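Phage terminase large subunit (PDB 5M1N) acts as the ATP-driven motor that packages viral DNA into empty capsids and as the endonuclease that cuts the genome to begin and end packaging. Local coordinates at residues Y37-D42 with F52-L57; L150-N155 with D177-L182; A41-N46 with V92-W97. All coordinates share one frame; numbering follows the deposited sequence. Where two conformers were deposited one is given.

Contact 1: Y37-D42 with F52-L57; sequences YCIGAD and FSVLDL. With MN (manganese (II) ion), chain D.
The antiparallel hairpin in the central sheet of this RNase H-like nuclease domain pairs strand 37-42 with strand 49-56. C38 and L55 form a hydrogen-bonded pair, L55 N to C38 O at 2.8 Å. G40 and S53 form the next, S53 N to G40 O at 2.9 Å. Non-hydrogen-bonded pairs between and beyond them put Y37, I39, A41, F52, V54 and D56 on one face, which helix 73-86 covers through I39 and F52. I39 and V54 lie side by side: V54 CG1 is opposite its backbone N (chi1 -177°), leaving CG2 to meet I39 CG1 at 4.0 Å. A41 CB meets F52 CD1 at 3.9 Å. On the other face C38 SG reaches L57 CD2 at 3.9 Å. The strand ends at D42, whose OD2 binds the manganese ion; in the working enzyme D42 is probably a catalytic magnesium ligand. At the far end the Y37 ring and the D56 side chain pass at a slant, Y37 CE2 3.7 Å from D56 CB, the ring plane 48° from the carboxylate. Y37 OH also hydrogen-bonds R32 N, and D56 OD2 hydrogen-bonds H35 ND1. Y37 OH donates to a water (2.7 Å), which donates to D56 OD2 (2.7 Å).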
loop_
_atom_site.group_PDB
_atom_site.type_symbol
_atom_site.label_atom_id
_atom_site.label_comp_id
_atom_site.label_asym_id
_atom_site.label_seq_id
_atom_site.Cartn_x
_atom_site.Cartn_y
_atom_site.Cartn_z
ATOM N N TYR A 37 1.238 13.784 -5.394
ATOM C CA TYR A 37 1.435 12.477 -4.784
ATOM C C TYR A 37 0.345 12.137 -3.787
ATOM O O TYR A 37 -0.279 13.019 -3.191
ATOM C CB TYR A 37 2.768 12.433 -4.041
ATOM C CG TYR A 37 3.987 12.644 -4.889
ATOM C CD1 TYR A 37 4.383 13.928 -5.273
ATOM C CD2 TYR A 37 4.755 11.563 -5.309
ATOM C CE1 TYR A 37 5.509 14.122 -6.049
ATOM C CE2 TYR A 37 5.884 11.748 -6.069
ATOM C CZ TYR A 37 6.264 13.031 -6.433
ATOM O OH TYR A 37 7.411 13.245 -7.172
ATOM N N CYS A 38 0.157 10.841 -3.570
ATOM C CA CYS A 38 -0.615 10.347 -2.435
ATOM C C CYS A 38 0.151 9.194 -1.808
ATOM O O CYS A 38 1.150 8.731 -2.364
ATOM C CB CYS A 38 -2.025 9.919 -2.850
ATOM S SG CYS A 38 -2.116 8.416 -3.848
ATOM N N ILE A 39 -0.309 8.752 -0.642
ATOM C CA ILE A 39 0.378 7.707 0.116
ATOM C C ILE A 39 -0.648 6.683 0.569
ATOM O O ILE A 39 -1.532 7.007 1.364
ATOM C CB ILE A 39 1.114 8.263 1.357
ATOM C CG1 ILE A 39 2.054 9.413 0.956
ATOM C CG2 ILE A 39 1.874 7.144 2.065
ATOM C CD1 ILE A 39 2.768 10.088 2.098
ATOM N N GLY A 40 -0.523 5.443 0.098
ATOM C CA GLY A 40 -1.368 4.361 0.604
ATOM C C GLY A 40 -0.826 3.911 1.940
ATOM O O GLY A 40 0.352 3.582 2.032
ATOM N N ALA A 41 -1.669 3.880 2.973
ATOM C CA ALA A 41 -1.208 3.591 4.336
ATOM C C ALA A 41 -1.958 2.422 4.951
ATOM O O ALA A 41 -3.161 2.511 5.222
ATOM C CB ALA A 41 -1.355 4.823 5.211
ATOM N N ASP A 42 -1.220 1.333 5.177
ATOM C CA ASP A 42 -1.680 0.213 5.977
ATOM C C ASP A 42 -0.923 0.301 7.295
ATOM O O ASP A 42 0.296 0.208 7.308
ATOM C CB ASP A 42 -1.369 -1.109 5.273
ATOM C CG ASP A 42 -2.050 -2.285 5.932
ATOM O OD1 ASP A 42 -3.255 -2.159 6.271
ATOM O OD2 ASP A 42 -1.395 -3.341 6.126
ATOM N N PHE A 52 3.728 2.133 3.930
ATOM C CA PHE A 52 3.328 3.412 3.359
ATOM C C PHE A 52 3.916 3.503 1.956
ATOM O O PHE A 52 5.140 3.464 1.800
ATOM C CB PHE A 52 3.831 4.588 4.215
ATOM C CG PHE A 52 3.534 4.471 5.681
ATOM C CD1 PHE A 52 2.341 3.931 6.140
ATOM C CD2 PHE A 52 4.439 4.941 6.619
ATOM C CE1 PHE A 52 2.063 3.850 7.500
ATOM C CE2 PHE A 52 4.158 4.868 7.981
ATOM C CZ PHE A 52 2.974 4.316 8.420
ATOM N N SER A 53 3.051 3.620 0.950
ATOM C CA SER A 53 3.458 3.597 -0.458
ATOM C C SER A 53 3.190 4.961 -1.072
ATOM O O SER A 53 2.029 5.346 -1.235
ATOM C CB SER A 53 2.682 2.523 -1.209
ATOM O OG SER A 53 2.996 1.233 -0.734
ATOM N N VAL A 54 4.252 5.680 -1.432
ATOM C CA VAL A 54 4.138 7.008 -2.026
ATOM C C VAL A 54 4.012 6.862 -3.538
ATOM O O VAL A 54 4.954 6.400 -4.195
ATOM C CB VAL A 54 5.358 7.886 -1.702
ATOM C CG1 VAL A 54 5.166 9.288 -2.270
ATOM C CG2 VAL A 54 5.616 7.955 -0.191
ATOM N N LEU A 55 2.863 7.262 -4.066
ATOM C CA LEU A 55 2.549 7.153 -5.488
ATOM C C LEU A 55 2.540 8.525 -6.145
ATOM O O LEU A 55 1.850 9.437 -5.694
ATOM C CB LEU A 55 1.177 6.499 -5.659
ATOM C CG LEU A 55 0.638 6.352 -7.083
ATOM C CD1 LEU A 55 1.562 5.528 -7.956
ATOM C CD2 LEU A 55 -0.742 5.720 -7.039
ATOM N N ASP A 56 3.305 8.649 -7.227
ATOM C CA ASP A 56 3.287 9.819 -8.097
ATOM C C ASP A 56 2.047 9.666 -8.987
ATOM O O ASP A 56 1.989 8.795 -9.871
ATOM C CB ASP A 56 4.580 9.845 -8.916
ATOM C CG ASP A 56 4.706 11.061 -9.808
ATOM O OD1 ASP A 56 3.681 11.570 -10.295
ATOM O OD2 ASP A 56 5.866 11.491 -10.043
ATOM N N LEU A 57 1.035 10.491 -8.728
ATOM C CA LEU A 57 -0.216 10.413 -9.481
ATOM C C LEU A 57 -0.097 10.914 -10.922
ATOM O O LEU A 57 -0.971 10.627 -11.743
ATOM C CB LEU A 57 -1.330 11.143 -8.737
ATOM C CG LEU A 57 -1.763 10.444 -7.442
ATOM C CD1 LEU A 57 -2.662 11.360 -6.633
ATOM C CD2 LEU A 57 -2.460 9.110 -7.704
HETATM MN MN MN D . -1.823 -5.128 7.260
HETATM O O HOH W 1 7.924 10.937 -8.394
HETATM O O HOH W 2 -3.675 -4.138 7.876
HETATM O O HOH W 3 -0.714 -4.219 8.984
HETATM O O HOH W 4 -2.507 -6.649 8.533
HETATM O O HOH W 5 -2.905 -5.981 5.509
#

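Contact 2: L150-N155 with D177-L182. With MN (manganese (II) ion), chain D.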
loop_
_atom_site.group_PDB
_atom_site.type_symbol
_atom_site.label_atom_id
_atom_site.label_comp_id
_atom_site.label_asym_id
_atom_site.label_seq_id
_atom_site.Cartn_x
_atom_site.Cartn_y
_atom_site.Cartn_z
ATOM N N LEU A 150 7.720 -8.095 -4.433
ATOM C CA LEU A 150 7.299 -8.940 -5.544
ATOM C C LEU A 150 6.752 -10.270 -5.056
ATOM O O LEU A 150 5.767 -10.764 -5.592
ATOM C CB LEU A 150 8.458 -9.146 -6.525
ATOM C CG LEU A 150 8.965 -7.855 -7.184
ATOM C CD1 LEU A 150 10.048 -8.197 -8.181
ATOM C CD2 LEU A 150 7.865 -7.062 -7.877
ATOM N N ASP A 151 7.376 -10.828 -4.021
ATOM C CA ASP A 151 6.912 -12.090 -3.435
ATOM C C ASP A 151 5.525 -11.966 -2.810
ATOM O O ASP A 151 4.694 -12.879 -2.934
ATOM C CB ASP A 151 7.888 -12.598 -2.377
ATOM C CG ASP A 151 9.163 -13.186 -2.965
ATOM O OD1 ASP A 151 9.249 -13.423 -4.184
ATOM O OD2 ASP A 151 10.083 -13.411 -2.176
ATOM N N GLU A 152 5.255 -10.834 -2.163
ATOM C CA GLU A 152 3.944 -10.651 -1.554
ATOM C C GLU A 152 2.861 -10.565 -2.642
ATOM O O GLU A 152 1.761 -11.119 -2.473
ATOM C CB GLU A 152 3.915 -9.432 -0.618
ATOM C CG GLU A 152 3.318 -9.751 0.726
ATOM C CD GLU A 152 3.335 -8.587 1.677
ATOM O OE1 GLU A 152 2.471 -7.733 1.461
ATOM O OE2 GLU A 152 4.130 -8.596 2.634
ATOM N N LEU A 153 3.171 -9.897 -3.753
ATOM C CA LEU A 153 2.268 -9.865 -4.894
ATOM C C LEU A 153 2.096 -11.259 -5.502
ATOM O O LEU A 153 0.972 -11.692 -5.759
ATOM C CB LEU A 153 2.771 -8.865 -5.943
ATOM C CG LEU A 153 2.721 -7.385 -5.521
ATOM C CD1 LEU A 153 3.543 -6.525 -6.473
ATOM C CD2 LEU A 153 1.298 -6.868 -5.444
ATOM N N ARG A 154 3.200 -11.969 -5.711
ATOM C CA ARG A 154 3.148 -13.318 -6.279
ATOM C C ARG A 154 2.312 -14.275 -5.442
ATOM O O ARG A 154 1.603 -15.111 -5.998
ATOM C CB ARG A 154 4.553 -13.891 -6.428
ATOM N N ASN A 155 2.401 -14.158 -4.121
ATOM C CA ASN A 155 1.734 -15.111 -3.228
ATOM C C ASN A 155 0.316 -14.700 -2.824
ATOM O O ASN A 155 -0.293 -15.378 -2.000
ATOM C CB ASN A 155 2.600 -15.392 -1.986
ATOM C CG ASN A 155 3.628 -16.490 -2.214
ATOM O OD1 ASN A 155 3.952 -16.821 -3.355
ATOM N ND2 ASN A 155 4.150 -17.054 -1.129
ATOM N N ASP A 177 0.453 -6.816 3.711
ATOM C CA ASP A 177 0.440 -5.386 4.030
ATOM C C ASP A 177 0.972 -4.548 2.877
ATOM O O ASP A 177 0.508 -3.433 2.656
ATOM C CB ASP A 177 1.234 -5.127 5.301
ATOM C CG ASP A 177 1.020 -6.212 6.328
ATOM O OD1 ASP A 177 -0.098 -6.287 6.902
ATOM O OD2 ASP A 177 1.943 -7.035 6.483
ATOM N N ILE A 178 1.946 -5.086 2.148
ATOM C CA ILE A 178 2.480 -4.397 0.976
ATOM C C ILE A 178 1.413 -4.343 -0.112
ATOM O O ILE A 178 1.179 -3.293 -0.717
ATOM C CB ILE A 178 3.773 -5.055 0.443
ATOM C CG1 ILE A 178 4.865 -5.055 1.527
ATOM C CG2 ILE A 178 4.251 -4.341 -0.816
ATOM C CD1 ILE A 178 6.089 -5.875 1.182
ATOM N N VAL A 179 0.767 -5.476 -0.357
ATOM C CA VAL A 179 -0.302 -5.537 -1.354
ATOM C C VAL A 179 -1.376 -4.493 -1.046
ATOM O O VAL A 179 -1.803 -3.742 -1.923
ATOM C CB VAL A 179 -0.945 -6.938 -1.401
ATOM C CG1 VAL A 179 -2.047 -6.985 -2.452
ATOM C CG2 VAL A 179 0.103 -8.012 -1.689
ATOM N N MET A 180 -1.803 -4.448 0.205
ATOM C CA MET A 180 -2.871 -3.538 0.599
ATOM C C MET A 180 -2.449 -2.073 0.520
ATOM O O MET A 180 -3.222 -1.239 0.058
ATOM C CB MET A 180 -3.385 -3.901 1.995
ATOM C CG MET A 180 -4.138 -5.227 2.020
ATOM S SD MET A 180 -5.430 -5.410 0.773
ATOM C CE MET A 180 -6.448 -3.978 1.088
ATOM N N SER A 181 -1.232 -1.767 0.962
ATOM C CA SER A 181 -0.706 -0.413 0.851
ATOM C C SER A 181 -0.655 0.054 -0.603
ATOM O O SER A 181 -1.089 1.163 -0.921
ATOM C CB SER A 181 0.668 -0.349 1.512
ATOM O OG SER A 181 1.248 0.933 1.334
ATOM N N LEU A 182 -0.133 -0.793 -1.488
ATOM C CA LEU A 182 -0.129 -0.481 -2.918
ATOM C C LEU A 182 -1.537 -0.280 -3.464
ATOM O O LEU A 182 -1.787 0.657 -4.212
ATOM C CB LEU A 182 0.582 -1.567 -3.721
ATOM C CG LEU A 182 2.095 -1.664 -3.507
ATOM C CD1 LEU A 182 2.618 -2.937 -4.144
ATOM C CD2 LEU A 182 2.839 -0.459 -4.064
HETATM MN MN MN D . -1.823 -5.128 7.260
HETATM O O HOH W 6 4.210 -6.901 4.788
HETATM O O HOH W 3 -0.714 -4.219 8.984
HETATM O O HOH W 4 -2.507 -6.649 8.533
HETATM O O HOH W 2 -3.675 -4.138 7.876
HETATM O O HOH W 5 -2.905 -5.981 5.509
#
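Helices 150-154 and 177-182 run almost perpendicular, at 89°, with their axes 8.9 Å apart at the closest approach. L153 and V179 bring the backbones nearest, their CA atoms 6.2 Å apart. The polar part of the contact is made by E152. Its side chain runs out extended beyond CG and brings the carboxylate to the first turn of helix 177-186. OE1 accepts from I178 N at 2.8 Å through its syn lone pair, on the side of OE2. That bond is bent, with an angle of 133° at the hydrogen. V179 N adds a weak bond to the same oxygen. OE1 thus receives backbone N-H groups at the start of a helix, where the helix dipole would probably help to stabilise a negative charge. OE1 also lies close to the I178 side chain, 3.1 Å from its CB. OE2 lies 3.7 Å from I178 CD1. This helix carries one of the acidic metal ligands of the RNase H-like nuclease site. D177 OD1 binds the manganese ion at 2.1 Å; D42, from the central sheet, is another ligand. One water donates to both D177 OD2 and E152 OE2, so E152 is a second-shell partner of a metal ligand. Away from the metal the contact turns apolar. With L153 CG anti to the carbonyl carbon (chi1 -68°), CD2 is carried toward the other helix and meets V179 CG2 at 4.1 Å and, more loosely, L182 CD1. V179 CG2 also lies 3.6 Å from E152 O. V179 packs on I129 of helix 122-137 as well.

Contact 3: A41-N46 with V92-W97. With MN (manganese (II) ion), chain D.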
loop_
_atom_site.group_PDB
_atom_site.type_symbol
_atom_site.label_atom_id
_atom_site.label_comp_id
_atom_site.label_asym_id
_atom_site.label_seq_id
_atom_site.Cartn_x
_atom_site.Cartn_y
_atom_site.Cartn_z
ATOM N N ALA A 41 -1.669 3.880 2.973
ATOM C CA ALA A 41 -1.208 3.591 4.336
ATOM C C ALA A 41 -1.958 2.422 4.951
ATOM O O ALA A 41 -3.161 2.511 5.222
ATOM C CB ALA A 41 -1.355 4.823 5.211
ATOM N N ASP A 42 -1.220 1.333 5.177
ATOM C CA ASP A 42 -1.680 0.213 5.977
ATOM C C ASP A 42 -0.923 0.301 7.295
ATOM O O ASP A 42 0.296 0.208 7.308
ATOM C CB ASP A 42 -1.369 -1.109 5.273
ATOM C CG ASP A 42 -2.050 -2.285 5.932
ATOM O OD1 ASP A 42 -3.255 -2.159 6.271
ATOM O OD2 ASP A 42 -1.395 -3.341 6.126
ATOM N N PHE A 43 -1.646 0.535 8.388
ATOM C CA PHE A 43 -1.044 0.586 9.726
ATOM C C PHE A 43 -0.818 -0.803 10.293
ATOM O O PHE A 43 -1.436 -1.753 9.865
ATOM C CB PHE A 43 -1.934 1.396 10.659
ATOM C CG PHE A 43 -2.058 2.818 10.240
ATOM C CD1 PHE A 43 -1.065 3.735 10.553
ATOM C CD2 PHE A 43 -3.137 3.232 9.471
ATOM C CE1 PHE A 43 -1.159 5.053 10.135
ATOM C CE2 PHE A 43 -3.242 4.549 9.058
ATOM C CZ PHE A 43 -2.256 5.461 9.392
ATOM N N GLY A 44 0.082 -0.897 11.268
ATOM C CA GLY A 44 0.407 -2.158 11.956
ATOM C C GLY A 44 -0.184 -2.154 13.357
ATOM O O GLY A 44 0.195 -1.323 14.188
ATOM N N LYS A 45 -1.113 -3.077 13.624
ATOM C CA LYS A 45 -1.867 -3.088 14.890
ATOM C C LYS A 45 -0.994 -3.487 16.078
ATOM O O LYS A 45 -0.824 -2.703 17.020
ATOM C CB LYS A 45 -3.078 -4.025 14.786
ATOM N N ASN A 46 -0.437 -4.695 16.021
ATOM C CA ASN A 46 0.467 -5.207 17.063
ATOM C C ASN A 46 1.891 -5.445 16.502
ATOM O O ASN A 46 2.701 -4.516 16.520
ATOM C CB ASN A 46 -0.138 -6.444 17.746
ATOM C CG ASN A 46 0.716 -6.954 18.886
ATOM O OD1 ASN A 46 1.570 -6.235 19.405
ATOM N ND2 ASN A 46 0.483 -8.196 19.290
ATOM N N VAL A 92 -2.712 11.205 2.370
ATOM C CA VAL A 92 -2.691 9.816 2.785
ATOM C C VAL A 92 -4.048 9.185 2.507
ATOM O O VAL A 92 -5.085 9.766 2.841
ATOM C CB VAL A 92 -2.335 9.710 4.279
ATOM C CG1 VAL A 92 -2.322 8.258 4.738
ATOM C CG2 VAL A 92 -0.985 10.362 4.533
ATOM N N VAL A 93 -4.034 8.012 1.889
ATOM C CA VAL A 93 -5.219 7.141 1.797
ATOM C C VAL A 93 -5.064 6.110 2.906
ATOM O O VAL A 93 -4.280 5.160 2.783
ATOM C CB VAL A 93 -5.332 6.447 0.429
ATOM C CG1 VAL A 93 -6.650 5.679 0.331
ATOM C CG2 VAL A 93 -5.224 7.456 -0.699
ATOM N N ALA A 94 -5.782 6.320 4.007
ATOM C CA ALA A 94 -5.553 5.592 5.259
ATOM C C ALA A 94 -6.614 4.520 5.439
ATOM O O ALA A 94 -7.818 4.837 5.476
ATOM C CB ALA A 94 -5.600 6.554 6.426
ATOM N N ASP A 95 -6.188 3.265 5.598
ATOM C CA ASP A 95 -7.100 2.213 6.024
ATOM C C ASP A 95 -7.282 2.361 7.516
ATOM O O ASP A 95 -6.484 1.863 8.321
ATOM C CB ASP A 95 -6.619 0.809 5.688
ATOM C CG ASP A 95 -7.503 -0.265 6.302
ATOM O OD1 ASP A 95 -8.654 0.040 6.714
ATOM O OD2 ASP A 95 -7.037 -1.412 6.387
ATOM N N THR A 96 -8.390 3.015 7.849
ATOM C CA THR A 96 -8.755 3.374 9.200
ATOM C C THR A 96 -9.529 2.280 9.957
ATOM O O THR A 96 -9.910 2.484 11.103
ATOM C CB THR A 96 -9.621 4.657 9.167
ATOM O OG1 THR A 96 -10.659 4.512 8.192
ATOM C CG2 THR A 96 -8.763 5.854 8.787
ATOM N N TRP A 97 -9.755 1.122 9.344
ATOM C CA TRP A 97 -10.622 0.094 9.941
ATOM C C TRP A 97 -9.890 -0.723 11.004
ATOM O O TRP A 97 -8.905 -1.387 10.705
ATOM C CB TRP A 97 -11.144 -0.821 8.847
ATOM C CG TRP A 97 -12.239 -1.746 9.280
ATOM C CD1 TRP A 97 -12.142 -3.092 9.488
ATOM C CD2 TRP A 97 -13.599 -1.396 9.554
ATOM N NE1 TRP A 97 -13.357 -3.603 9.867
ATOM C CE2 TRP A 97 -14.272 -2.588 9.912
ATOM C CE3 TRP A 97 -14.318 -0.192 9.532
ATOM C CZ2 TRP A 97 -15.635 -2.617 10.235
ATOM C CZ3 TRP A 97 -15.678 -0.223 9.854
ATOM C CH2 TRP A 97 -16.317 -1.435 10.199
HETATM MN MN MN D . -1.823 -5.128 7.260
HETATM O O HOH W 7 -4.495 -0.225 8.289
HETATM O O HOH W 8 -5.484 -2.829 4.648
HETATM O O HOH W 2 -3.675 -4.138 7.876
HETATM O O HOH W 3 -0.714 -4.219 8.984
HETATM O O HOH W 4 -2.507 -6.649 8.533
HETATM O O HOH W 5 -2.905 -5.981 5.509
#
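D42 OD1 accepts hydrogen bonds from three waters, and two of them lead across to D95. One water donates to D42 OD1 at 2.8 Å and to D95 OD2 at 2.7 Å. Another donates to D42 OD1 and D95 O and accepts from F43 N, tying F43 to D95. The third is a metal-bound water. CG of D42 is trans to its backbone N (chi1 -169°), which turns the carboxylate toward the metal and D95. The two carboxylates point the same way with planes only 9° apart, and D42 OD1 is 3.9 Å from D95 OD2. The other oxygen, D95 OD1, accepts from W97 N in an Asx turn, met from above the carboxylate plane. V119 N also bonds it. The two strands are parallel neighbours, with A41 paired to A94. A41 N donates to V93 O at 2.9 Å, and D95 N returns a nearly straight bond to A41 O (175°). CB of A41 packs on V92 CG1 at 3.6 Å. The F43 ring turns its edge to the second strand: D95 O lies in its plane, 3.8 Å from CD2, and A94 CB sits near CE2. Acidic residues on, or just beyond, adjacent parallel strands are characteristic of the RNase H-like active site, where D42 probably serves both catalytic metals and D95 the second.

Contacts 1 and 3 share A41 and D42; strand 37-42 lies between 49-56 and 91-94 in a single mixed sheet. Their centres are 12 Å apart. Contact 2 comes last along the chain, its helices following the strands of both others, and its centre lies 14 Å from contact 1 and 15 Å from contact 3. Helix 177-186 packs on the sheet, where S181 OG bonds S53 OG and G40 O of contact 1. D42 and D177 meet at the manganese ion, with D95 beside D42. Residues far apart in sequence thus form one nuclease site around the C-terminal end of strand 37-42.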